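Local coordinates for protein succinate dehydrogenase (Membrane anchor subunit) (Mycolicibacterium smegmatis, PDB 7D6V) that serves as the membrane anchor subunit of succinate dehydrogenase Sdh1, carrying a membrane-embedded Rieske Fe2S2 cluster that probably passes electrons to quinone, at residues A109-Y122 and E144-F158. Sequence-based numbering, arbitrary orientation.
Sequences AFRLTCYYYRKAYY and ETRFPLILQNIHRYF. With PEV ((1S)-2-{[(2-aminoethoxy)(hydroxy)phosphoryl]oxy}-1-[(palmitoyloxy)methyl]ethyl stearate), chain I; FES (Fe2/s2 (inorganic) cluster), chain J.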
loop_
_atom_site.group_PDB
_atom_site.type_symbol
_atom_site.label_atom_id
_atom_site.label_comp_id
_atom_site.label_asym_id
_atom_site.label_seq_id
_atom_site.Cartn_x
_atom_site.Cartn_y
_atom_site.Cartn_z
ATOM N N ALA C 109 -30.312 23.379 -16.540
ATOM C CA ALA C 109 -29.635 23.555 -15.260
ATOM C C ALA C 109 -29.255 22.214 -14.641
ATOM O O ALA C 109 -28.196 22.090 -14.015
ATOM C CB ALA C 109 -30.520 24.355 -14.313
ATOM N N PHE C 110 -30.108 21.202 -14.807
ATOM C CA PHE C 110 -29.822 19.879 -14.270
ATOM C C PHE C 110 -28.578 19.283 -14.903
ATOM O O PHE C 110 -27.748 18.684 -14.213
ATOM C CB PHE C 110 -31.028 18.966 -14.491
ATOM C CG PHE C 110 -30.808 17.545 -14.063
ATOM C CD1 PHE C 110 -30.590 17.230 -12.736
ATOM C CD2 PHE C 110 -30.833 16.522 -14.991
ATOM C CE1 PHE C 110 -30.394 15.926 -12.345
ATOM C CE2 PHE C 110 -30.640 15.216 -14.604
ATOM C CZ PHE C 110 -30.422 14.919 -13.278
ATOM N N ARG C 111 -28.432 19.426 -16.216
ATOM C CA ARG C 111 -27.235 18.897 -16.854
ATOM C C ARG C 111 -26.033 19.818 -16.702
ATOM O O ARG C 111 -24.897 19.350 -16.803
ATOM C CB ARG C 111 -27.508 18.607 -18.327
ATOM C CG ARG C 111 -28.264 17.313 -18.527
ATOM C CD ARG C 111 -28.284 16.890 -19.971
ATOM N NE ARG C 111 -29.109 15.706 -20.179
ATOM C CZ ARG C 111 -28.625 14.491 -20.405
ATOM N NH1 ARG C 111 -27.318 14.293 -20.447
ATOM N NH2 ARG C 111 -29.449 13.473 -20.586
ATOM N N LEU C 112 -26.253 21.108 -16.443
ATOM C CA LEU C 112 -25.143 22.019 -16.208
ATOM C C LEU C 112 -24.540 21.830 -14.826
ATOM O O LEU C 112 -23.337 22.046 -14.643
ATOM C CB LEU C 112 -25.610 23.461 -16.388
ATOM C CG LEU C 112 -24.577 24.459 -16.903
ATOM C CD1 LEU C 112 -24.088 24.057 -18.280
ATOM C CD2 LEU C 112 -25.166 25.856 -16.926
ATOM N N THR C 113 -25.347 21.444 -13.843
ATOM C CA THR C 113 -24.845 21.194 -12.501
ATOM C C THR C 113 -24.483 19.734 -12.275
ATOM O O THR C 113 -24.035 19.385 -11.179
ATOM C CB THR C 113 -25.867 21.647 -11.454
ATOM O OG1 THR C 113 -27.141 21.054 -11.732
ATOM C CG2 THR C 113 -26.009 23.157 -11.473
ATOM N N CYS C 114 -24.652 18.895 -13.292
ATOM C CA CYS C 114 -24.309 17.484 -13.169
ATOM C C CYS C 114 -22.828 17.352 -12.828
ATOM O O CYS C 114 -21.994 18.083 -13.364
ATOM C CB CYS C 114 -24.621 16.739 -14.467
ATOM S SG CYS C 114 -23.730 15.178 -14.666
ATOM N N TYR C 115 -22.501 16.422 -11.936
ATOM C CA TYR C 115 -21.118 16.220 -11.526
ATOM C C TYR C 115 -20.251 15.757 -12.691
ATOM O O TYR C 115 -19.130 16.243 -12.864
ATOM C CB TYR C 115 -21.054 15.228 -10.363
ATOM C CG TYR C 115 -21.382 15.841 -9.016
ATOM C CD1 TYR C 115 -20.399 16.450 -8.255
ATOM C CD2 TYR C 115 -22.671 15.813 -8.510
ATOM C CE1 TYR C 115 -20.682 17.010 -7.036
ATOM C CE2 TYR C 115 -22.966 16.374 -7.287
ATOM C CZ TYR C 115 -21.965 16.972 -6.555
ATOM O OH TYR C 115 -22.240 17.534 -5.335
ATOM N N TYR C 116 -20.754 14.841 -13.519
ATOM C CA TYR C 116 -19.971 14.420 -14.676
ATOM C C TYR C 116 -19.756 15.570 -15.652
ATOM O O TYR C 116 -18.642 15.784 -16.141
ATOM C CB TYR C 116 -20.627 13.248 -15.400
ATOM C CG TYR C 116 -19.998 13.067 -16.759
ATOM C CD1 TYR C 116 -18.678 12.658 -16.878
ATOM C CD2 TYR C 116 -20.700 13.360 -17.918
ATOM C CE1 TYR C 116 -18.083 12.528 -18.108
ATOM C CE2 TYR C 116 -20.113 13.226 -19.154
ATOM C CZ TYR C 116 -18.805 12.806 -19.243
ATOM O OH TYR C 116 -18.213 12.666 -20.474
ATOM N N TYR C 117 -20.818 16.312 -15.963
ATOM C CA TYR C 117 -20.693 17.392 -16.934
ATOM C C TYR C 117 -19.760 18.481 -16.436
ATOM O O TYR C 117 -19.044 19.096 -17.232
ATOM C CB TYR C 117 -22.066 17.970 -17.261
ATOM C CG TYR C 117 -22.832 17.167 -18.281
ATOM C CD1 TYR C 117 -22.540 17.263 -19.631
ATOM C CD2 TYR C 117 -23.847 16.310 -17.894
ATOM C CE1 TYR C 117 -23.237 16.528 -20.563
ATOM C CE2 TYR C 117 -24.548 15.573 -18.817
ATOM C CZ TYR C 117 -24.241 15.685 -20.149
ATOM O OH TYR C 117 -24.944 14.949 -21.069
ATOM N N ARG C 118 -19.747 18.729 -15.125
ATOM C CA ARG C 118 -18.809 19.695 -14.573
ATOM C C ARG C 118 -17.376 19.273 -14.845
ATOM O O ARG C 118 -16.557 20.091 -15.270
ATOM C CB ARG C 118 -19.046 19.870 -13.076
ATOM C CG ARG C 118 -20.055 20.945 -12.746
ATOM C CD ARG C 118 -20.950 20.533 -11.609
ATOM N NE ARG C 118 -20.287 20.704 -10.323
ATOM C CZ ARG C 118 -20.773 20.265 -9.171
ATOM N NH1 ARG C 118 -21.932 19.626 -9.143
ATOM N NH2 ARG C 118 -20.103 20.464 -8.050
ATOM N N LYS C 119 -17.058 17.996 -14.625
ATOM C CA LYS C 119 -15.748 17.479 -15.005
ATOM C C LYS C 119 -15.463 17.739 -16.476
ATOM O O LYS C 119 -14.403 18.272 -16.836
ATOM C CB LYS C 119 -15.677 15.981 -14.719
ATOM C CG LYS C 119 -14.358 15.354 -15.109
ATOM C CD LYS C 119 -14.354 13.859 -14.899
ATOM C CE LYS C 119 -14.616 13.130 -16.194
ATOM N NZ LYS C 119 -13.427 13.183 -17.084
ATOM N N ALA C 120 -16.419 17.386 -17.336
ATOM C CA ALA C 120 -16.216 17.474 -18.775
ATOM C C ALA C 120 -15.882 18.895 -19.202
ATOM O O ALA C 120 -14.874 19.128 -19.876
ATOM C CB ALA C 120 -17.453 16.963 -19.510
ATOM N N TYR C 121 -16.694 19.874 -18.796
ATOM C CA TYR C 121 -16.409 21.209 -19.300
ATOM C C TYR C 121 -15.353 21.950 -18.489
ATOM O O TYR C 121 -14.682 22.807 -19.059
ATOM C CB TYR C 121 -17.678 22.066 -19.448
ATOM C CG TYR C 121 -18.525 22.341 -18.228
ATOM C CD1 TYR C 121 -19.799 21.806 -18.118
ATOM C CD2 TYR C 121 -18.073 23.167 -17.210
ATOM C CE1 TYR C 121 -20.588 22.066 -17.023
ATOM C CE2 TYR C 121 -18.853 23.428 -16.108
ATOM C CZ TYR C 121 -20.110 22.876 -16.021
ATOM O OH TYR C 121 -20.895 23.136 -14.927
ATOM N N TYR C 122 -15.130 21.613 -17.215
ATOM C CA TYR C 122 -13.977 22.171 -16.516
ATOM C C TYR C 122 -12.685 21.745 -17.193
ATOM O O TYR C 122 -11.718 22.511 -17.238
ATOM C CB TYR C 122 -13.966 21.735 -15.049
ATOM C CG TYR C 122 -14.976 22.423 -14.166
ATOM C CD1 TYR C 122 -15.433 23.697 -14.457
ATOM C CD2 TYR C 122 -15.464 21.798 -13.030
ATOM C CE1 TYR C 122 -16.357 24.320 -13.651
ATOM C CE2 TYR C 122 -16.384 22.412 -12.220
ATOM C CZ TYR C 122 -16.827 23.672 -12.533
ATOM O OH TYR C 122 -17.747 24.286 -11.721
ATOM N N GLU C 144 -14.572 25.897 -6.669
ATOM C CA GLU C 144 -16.000 26.123 -6.480
ATOM C C GLU C 144 -16.270 26.828 -5.155
ATOM O O GLU C 144 -17.224 26.512 -4.446
ATOM C CB GLU C 144 -16.766 24.807 -6.560
ATOM C CG GLU C 144 -17.005 24.329 -7.978
ATOM C CD GLU C 144 -17.525 22.911 -8.033
ATOM O OE1 GLU C 144 -17.790 22.416 -9.148
ATOM O OE2 GLU C 144 -17.671 22.289 -6.963
ATOM N N THR C 145 -15.415 27.788 -4.808
ATOM C CA THR C 145 -15.504 28.490 -3.537
ATOM C C THR C 145 -16.164 29.860 -3.634
ATOM O O THR C 145 -16.673 30.351 -2.622
ATOM C CB THR C 145 -14.105 28.654 -2.929
ATOM O OG1 THR C 145 -13.180 29.038 -3.952
ATOM C CG2 THR C 145 -13.636 27.355 -2.309
ATOM N N ARG C 146 -16.175 30.483 -4.809
ATOM C CA ARG C 146 -16.646 31.849 -4.972
ATOM C C ARG C 146 -18.053 31.864 -5.564
ATOM O O ARG C 146 -18.605 30.830 -5.941
ATOM C CB ARG C 146 -15.673 32.645 -5.840
ATOM C CG ARG C 146 -14.250 32.631 -5.337
ATOM C CD ARG C 146 -13.956 33.846 -4.490
ATOM N NE ARG C 146 -12.644 33.755 -3.860
ATOM C CZ ARG C 146 -11.665 34.634 -4.047
ATOM N NH1 ARG C 146 -10.502 34.473 -3.434
ATOM N NH2 ARG C 146 -11.849 35.669 -4.852
ATOM N N PHE C 147 -18.616 33.069 -5.688
ATOM C CA PHE C 147 -20.061 33.213 -5.866
ATOM C C PHE C 147 -20.623 32.478 -7.076
ATOM O O PHE C 147 -21.642 31.784 -6.921
ATOM C CB PHE C 147 -20.441 34.695 -5.935
ATOM C CG PHE C 147 -21.664 34.957 -6.769
ATOM C CD1 PHE C 147 -22.918 34.551 -6.338
ATOM C CD2 PHE C 147 -21.560 35.590 -7.994
ATOM C CE1 PHE C 147 -24.036 34.780 -7.106
ATOM C CE2 PHE C 147 -22.679 35.823 -8.765
ATOM C CZ PHE C 147 -23.917 35.418 -8.321
ATOM N N PRO C 148 -20.076 32.606 -8.290
ATOM C CA PRO C 148 -20.710 31.891 -9.412
ATOM C C PRO C 148 -20.675 30.381 -9.245
ATOM O O PRO C 148 -21.725 29.731 -9.292
ATOM C CB PRO C 148 -19.911 32.372 -10.631
ATOM C CG PRO C 148 -18.632 32.860 -10.089
ATOM C CD PRO C 148 -18.922 33.407 -8.736
ATOM N N LEU C 149 -19.496 29.806 -9.019
ATOM C CA LEU C 149 -19.345 28.358 -9.004
ATOM C C LEU C 149 -19.754 27.715 -7.685
ATOM O O LEU C 149 -19.878 26.489 -7.633
ATOM C CB LEU C 149 -17.902 27.986 -9.341
ATOM C CG LEU C 149 -17.493 28.242 -10.792
ATOM C CD1 LEU C 149 -16.177 27.569 -11.112
ATOM C CD2 LEU C 149 -18.574 27.766 -11.743
ATOM N N ILE C 150 -19.960 28.494 -6.620
ATOM C CA ILE C 150 -20.499 27.930 -5.387
ATOM C C ILE C 150 -21.938 27.471 -5.582
ATOM O O ILE C 150 -22.441 26.662 -4.796
ATOM C CB ILE C 150 -20.388 28.948 -4.231
ATOM C CG1 ILE C 150 -20.624 28.286 -2.871
ATOM C CG2 ILE C 150 -21.381 30.069 -4.406
ATOM C CD1 ILE C 150 -19.548 27.334 -2.453
ATOM N N LEU C 151 -22.609 27.952 -6.629
ATOM C CA LEU C 151 -24.000 27.609 -6.887
ATOM C C LEU C 151 -24.172 26.212 -7.461
ATOM O O LEU C 151 -25.310 25.775 -7.638
ATOM C CB LEU C 151 -24.624 28.629 -7.837
ATOM C CG LEU C 151 -24.792 30.050 -7.301
ATOM C CD1 LEU C 151 -25.276 30.977 -8.397
ATOM C CD2 LEU C 151 -25.745 30.073 -6.124
ATOM N N GLN C 152 -23.085 25.503 -7.757
ATOM C CA GLN C 152 -23.194 24.131 -8.234
ATOM C C GLN C 152 -23.665 23.170 -7.154
ATOM O O GLN C 152 -23.931 22.005 -7.461
ATOM C CB GLN C 152 -21.852 23.657 -8.788
ATOM C CG GLN C 152 -21.216 24.608 -9.776
ATOM C CD GLN C 152 -21.529 24.248 -11.207
ATOM O OE1 GLN C 152 -22.594 23.715 -11.501
ATOM N NE2 GLN C 152 -20.603 24.541 -12.108
ATOM N N ASN C 153 -23.771 23.625 -5.909
ATOM C CA ASN C 153 -24.150 22.785 -4.784
ATOM C C ASN C 153 -25.655 22.606 -4.644
ATOM O O ASN C 153 -26.091 21.884 -3.742
ATOM C CB ASN C 153 -23.579 23.364 -3.489
ATOM C CG ASN C 153 -22.070 23.298 -3.438
ATOM O OD1 ASN C 153 -21.491 22.223 -3.300
ATOM N ND2 ASN C 153 -21.425 24.449 -3.547
ATOM N N ILE C 154 -26.454 23.231 -5.501
ATOM C CA ILE C 154 -27.900 23.068 -5.470
ATOM C C ILE C 154 -28.364 22.039 -6.500
ATOM O O ILE C 154 -29.519 22.058 -6.916
ATOM C CB ILE C 154 -28.625 24.408 -5.662
ATOM C CG1 ILE C 154 -28.271 25.015 -7.017
ATOM C CG2 ILE C 154 -28.279 25.364 -4.544
ATOM C CD1 ILE C 154 -28.932 26.340 -7.278
ATOM N N HIS C 155 -27.469 21.146 -6.921
ATOM C CA HIS C 155 -27.791 20.193 -7.975
ATOM C C HIS C 155 -28.935 19.261 -7.591
ATOM O O HIS C 155 -29.675 18.804 -8.466
ATOM C CB HIS C 155 -26.545 19.387 -8.331
ATOM C CG HIS C 155 -26.759 18.407 -9.437
ATOM N ND1 HIS C 155 -27.290 18.766 -10.656
ATOM C CD2 HIS C 155 -26.525 17.078 -9.505
ATOM C CE1 HIS C 155 -27.368 17.701 -11.429
ATOM N NE2 HIS C 155 -26.909 16.665 -10.755
ATOM N N ARG C 156 -29.096 18.963 -6.300
ATOM C CA ARG C 156 -30.146 18.036 -5.881
ATOM C C ARG C 156 -31.540 18.578 -6.175
ATOM O O ARG C 156 -32.473 17.804 -6.419
ATOM C CB ARG C 156 -29.994 17.717 -4.395
ATOM C CG ARG C 156 -29.981 18.933 -3.491
ATOM C CD ARG C 156 -29.697 18.548 -2.053
ATOM N NE ARG C 156 -28.306 18.150 -1.871
ATOM C CZ ARG C 156 -27.735 17.944 -0.691
ATOM N NH1 ARG C 156 -28.436 18.099 0.421
ATOM N NH2 ARG C 156 -26.464 17.585 -0.621
ATOM N N TYR C 157 -31.706 19.900 -6.182
ATOM C CA TYR C 157 -33.017 20.463 -6.478
ATOM C C TYR C 157 -33.342 20.339 -7.960
ATOM O O TYR C 157 -34.486 20.048 -8.336
ATOM C CB TYR C 157 -33.071 21.913 -6.013
ATOM C CG TYR C 157 -33.071 22.012 -4.512
ATOM C CD1 TYR C 157 -34.250 22.178 -3.807
ATOM C CD2 TYR C 157 -31.891 21.905 -3.798
ATOM C CE1 TYR C 157 -34.249 22.251 -2.435
ATOM C CE2 TYR C 157 -31.881 21.975 -2.431
ATOM C CZ TYR C 157 -33.059 22.148 -1.755
ATOM O OH TYR C 157 -33.044 22.222 -0.387
ATOM N N PHE C 158 -32.341 20.527 -8.817
ATOM C CA PHE C 158 -32.534 20.232 -10.228
ATOM C C PHE C 158 -32.732 18.741 -10.452
ATOM O O PHE C 158 -33.389 18.346 -11.415
ATOM C CB PHE C 158 -31.355 20.762 -11.038
ATOM C CG PHE C 158 -31.200 22.247 -10.953
ATOM C CD1 PHE C 158 -32.220 23.082 -11.369
ATOM C CD2 PHE C 158 -30.047 22.810 -10.441
ATOM C CE1 PHE C 158 -32.091 24.447 -11.280
ATOM C CE2 PHE C 158 -29.912 24.175 -10.355
ATOM C CZ PHE C 158 -30.934 24.995 -10.776
HETATM C C48 PEV I . -26.223 18.434 -22.436
HETATM C C47 PEV I . -26.509 19.928 -22.336
HETATM C C46 PEV I . -25.603 20.581 -21.300
HETATM C C45 PEV I . -24.219 20.835 -21.883
HETATM C C44 PEV I . -23.587 22.094 -21.305
HETATM C C43 PEV I . -22.085 22.138 -21.557
HETATM C C42 PEV I . -21.631 23.555 -21.870
HETATM C C41 PEV I . -20.942 24.185 -20.670
HETATM C C40 PEV I . -20.023 25.321 -21.086
HETATM C C39 PEV I . -20.191 26.515 -20.164
HETATM C C38 PEV I . -19.437 26.280 -18.864
HETATM C C37 PEV I . -17.995 26.753 -18.976
HETATM C C36 PEV I . -17.620 27.649 -17.810
HETATM C C35 PEV I . -16.880 26.866 -16.735
HETATM C C34 PEV I . -15.953 27.782 -15.952
HETATM C C33 PEV I . -16.685 29.032 -15.490
HETATM C C32 PEV I . -15.711 30.182 -15.298
HETATM C C31 PEV I . -15.241 30.258 -13.856
HETATM O O31 PEV I . -14.592 29.381 -13.399
HETATM O O2 PEV I . -15.570 31.366 -13.077
HETATM C C2 PEV I . -14.460 32.145 -12.754
HETATM C C1 PEV I . -14.018 31.789 -11.342
HETATM O O3P PEV I . -13.050 30.783 -11.429
HETATM P P PEV I . -11.536 31.092 -10.857
HETATM O O1P PEV I . -10.741 31.855 -11.885
HETATM O O2P PEV I . -10.847 29.788 -10.543
HETATM O O4P PEV I . -11.663 32.009 -9.497
HETATM C C4 PEV I . -11.437 33.385 -9.595
HETATM C C5 PEV I . -12.413 34.095 -8.659
HETATM N N6 PEV I . -12.596 35.473 -9.073
HETATM C C3 PEV I . -14.842 33.619 -12.841
HETATM O O3 PEV I . -15.506 33.808 -14.058
HETATM C C11 PEV I . -16.871 34.089 -13.933
HETATM O O11 PEV I . -17.228 35.061 -13.362
HETATM C C12 PEV I . -17.904 33.134 -14.522
HETATM C C13 PEV I . -18.968 33.869 -15.331
HETATM C C14 PEV I . -19.682 32.944 -16.312
HETATM C C15 PEV I . -20.148 31.648 -15.655
HETATM C C16 PEV I . -21.658 31.475 -15.775
HETATM C C17 PEV I . -22.096 30.039 -16.063
HETATM C C18 PEV I . -20.939 29.042 -16.112
HETATM C C19 PEV I . -21.117 27.868 -15.149
HETATM C C20 PEV I . -22.314 28.029 -14.212
HETATM C C21 PEV I . -22.767 26.692 -13.634
HETATM C C22 PEV I . -24.207 26.737 -13.130
HETATM C C23 PEV I . -24.321 27.038 -11.638
HETATM C C24 PEV I . -25.523 27.932 -11.357
HETATM C C25 PEV I . -26.827 27.142 -11.305
HETATM C C26 PEV I . -27.834 27.638 -12.338
HETATM FE FE1 FES J . -24.898 13.815 -12.955
HETATM FE FE2 FES J . -26.793 14.154 -11.076
HETATM S S1 FES J . -24.617 14.028 -10.787
HETATM S S2 FES J . -27.079 13.865 -13.233
#
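H155 lays its imidazole over the backbone at T113 and C114, with C114 CA 3.9 Å from the ring centroid in a CH-pi contact. CG stands anti to the backbone N (chi1 -178°), which swings the ring toward 109-122 with NE2 on the cluster iron FE2 and ND1 turned back to T113. There ND1 donates to OG1, modelled implausibly close and not to be taken literally, and that hydroxyl in turn donates to A109 O at 2.7 Å; this second-shell threonine probably helps set the rotation of an iron ligand. F110 runs nearly parallel to the imidazole (planes at 13°) but offset, so little ring lies over ring. Next to it, the methyl of A109 sits over one face of the F158 ring, CB 3.4 Å from CE1.

Farther along, R118 bends back to hold E144 side-on: NE and NH2 both reach OE1, each at 3.2 Å, while NH1 donates to T113 O. The CB of Q152 covers one guanidinium face. Y122 OH approaches OE1 on its anti lone pair, giving that buried oxygen three donors. Q152 NE2 donates to two tyrosine hydroxyls, Y122 OH at 2.9 Å and Y121 OH at 3.2 Å, with the lipid chain packed alongside.

C114 SG binds FE1 2.5 Å away; H240 completes that iron's protein ligands, as C206 does for FE2. One cysteine and one histidine per iron distinguish this Rieske-type [2Fe-2S] site from the classical Rieske pattern.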